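Local coordinates for protein bacterioferritin (Mycobacterium smegmatis str. MC2 155, PDB 3BKN) that probably stores iron, oxidising Fe(2+) with dioxygen at a di-nuclear centre and depositing the ferric mineral inside a 24-subunit, haem-containing shell, at residues Gly36-Leu40 / Ala150-Ser155. Numbering follows the deposited sequence.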
loop_
_atom_site.group_PDB
_atom_site.type_symbol
_atom_site.label_atom_id
_atom_site.label_comp_id
_atom_site.label_asym_id
_atom_site.label_seq_id
_atom_site.Cartn_x
_atom_site.Cartn_y
_atom_site.Cartn_z
ATOM N N GLY A 36 -36.604 16.504 24.579
ATOM C CA GLY A 36 -36.231 15.143 24.251
ATOM C C GLY A 36 -36.401 14.740 22.800
ATOM O O GLY A 36 -36.068 13.611 22.432
ATOM N N PHE A 37 -36.937 15.635 21.976
ATOM C CA PHE A 37 -37.103 15.336 20.553
ATOM C C PHE A 37 -35.811 15.653 19.832
ATOM O O PHE A 37 -35.723 16.559 19.016
ATOM C CB PHE A 37 -38.242 16.089 19.951
ATOM C CG PHE A 37 -39.485 15.902 20.661
ATOM C CD1 PHE A 37 -40.024 14.650 20.796
ATOM C CD2 PHE A 37 -40.129 16.984 21.240
ATOM C CE1 PHE A 37 -41.226 14.453 21.483
ATOM C CE2 PHE A 37 -41.328 16.809 21.961
ATOM C CZ PHE A 37 -41.892 15.533 22.061
ATOM N N THR A 38 -34.800 14.871 20.127
ATOM C CA THR A 38 -33.491 15.188 19.669
ATOM C C THR A 38 -33.364 14.944 18.180
ATOM O O THR A 38 -32.668 15.711 17.479
ATOM C CB THR A 38 -32.447 14.365 20.380
ATOM O OG1 THR A 38 -32.793 12.997 20.188
ATOM C CG2 THR A 38 -32.401 14.705 21.894
ATOM N N GLU A 39 -33.996 13.894 17.671
ATOM C CA GLU A 39 -33.954 13.680 16.210
ATOM C C GLU A 39 -34.585 14.861 15.410
ATOM O O GLU A 39 -33.997 15.355 14.415
ATOM C CB GLU A 39 -34.532 12.306 15.803
ATOM C CG GLU A 39 -33.729 11.066 16.302
ATOM C CD GLU A 39 -32.201 11.238 16.316
ATOM O OE1 GLU A 39 -31.565 11.623 15.304
ATOM O OE2 GLU A 39 -31.621 10.967 17.372
ATOM N N LEU A 40 -35.763 15.308 15.848
ATOM C CA LEU A 40 -36.391 16.436 15.251
ATOM C C LEU A 40 -35.527 17.711 15.438
ATOM O O LEU A 40 -35.446 18.556 14.544
ATOM C CB LEU A 40 -37.764 16.596 15.845
ATOM C CG LEU A 40 -38.445 17.864 15.357
ATOM C CD1 LEU A 40 -38.748 17.807 13.849
ATOM C CD2 LEU A 40 -39.689 18.108 16.180
ATOM N N ALA A 150 -44.730 12.296 17.555
ATOM C CA ALA A 150 -43.726 12.683 18.505
ATOM C C ALA A 150 -42.721 11.536 18.760
ATOM O O ALA A 150 -41.490 11.788 18.796
ATOM C CB ALA A 150 -44.407 13.146 19.820
ATOM N N ALA A 151 -43.223 10.300 18.924
ATOM C CA ALA A 151 -42.345 9.112 19.053
ATOM C C ALA A 151 -41.342 8.951 17.882
ATOM O O ALA A 151 -40.317 8.308 18.034
ATOM C CB ALA A 151 -43.148 7.825 19.228
ATOM N N GLN A 152 -41.612 9.543 16.722
ATOM C CA GLN A 152 -40.673 9.415 15.619
ATOM C C GLN A 152 -39.609 10.514 15.677
ATOM O O GLN A 152 -38.758 10.633 14.775
ATOM C CB GLN A 152 -41.374 9.464 14.271
ATOM C CG GLN A 152 -42.615 8.596 14.119
ATOM C CD GLN A 152 -42.420 7.191 14.574
ATOM O OE1 GLN A 152 -41.495 6.530 14.123
ATOM N NE2 GLN A 152 -43.284 6.716 15.485
ATOM N N CYS A 153 -39.661 11.333 16.714
ATOM C CA CYS A 153 -38.771 12.452 16.832
ATOM C C CYS A 153 -37.741 12.241 17.931
ATOM O O CYS A 153 -36.916 13.112 18.165
ATOM C CB CYS A 153 -39.586 13.694 17.125
ATOM S SG CYS A 153 -40.597 14.162 15.779
ATOM N N VAL A 154 -37.814 11.104 18.626
ATOM C CA VAL A 154 -36.884 10.782 19.701
ATOM C C VAL A 154 -35.985 9.662 19.204
ATOM O O VAL A 154 -36.309 8.972 18.226
ATOM C CB VAL A 154 -37.613 10.376 21.017
ATOM C CG1 VAL A 154 -38.594 11.452 21.415
ATOM C CG2 VAL A 154 -38.360 9.076 20.873
ATOM N N SER A 155 -34.848 9.482 19.856
ATOM C CA SER A 155 -33.966 8.385 19.489
ATOM C C SER A 155 -34.299 7.087 20.255
ATOM O O SER A 155 -35.162 7.072 21.139
ATOM C CB SER A 155 -32.536 8.806 19.728
ATOM O OG SER A 155 -32.405 9.166 21.078
HETATM O O HOH W 1 -34.353 11.613 21.961
#
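At one end of the four-helix bundle of the ferritin fold, the turn between helices 5-34 and 38-64, with the first turn of the latter, meets the short fifth helix 146-151 and the tail leaving it. Gly-36, with positive phi, ends helix 5-34 in a Schellman motif, and Phe-37 is the N-cap residue of the next helix and the centre of an inverse gamma turn. The first-turn amides, which have no carbonyl a turn earlier in their own helix to bond, face the tail, where the carbonyl of Cys-153 takes two of them: weak hydrogen bonds run from Glu-39 N (3.1 Å) and Leu-40 N (3.4 Å) to Cys-153 O. Beside them a water bridges the two segments, donating to Gly-36 O at 2.7 Å, accepting from Ser-155 N at 3.0 Å, and bonding Thr-38 OG1 at 2.7 Å. Next to these polar contacts the Phe-37 ring lies against the end of helix 146-151 and the tail after it, with CD1 3.6 Å from Val-154 CG1 and CE1 3.8 Å from Ala-150 CB, while Leu-40 CB sits 3.7 Å from Cys-153 CB. Val-154 O also accepts a hydrogen bond from Arg-156 of a second subunit, and Leu-140 of a third packs on Phe-37. A backbone carbonyl from the tail thus accepts, weakly, from two amides of the first turn of helix 38-64, joining the end of the bundle to the C-terminal segment at a subunit interface.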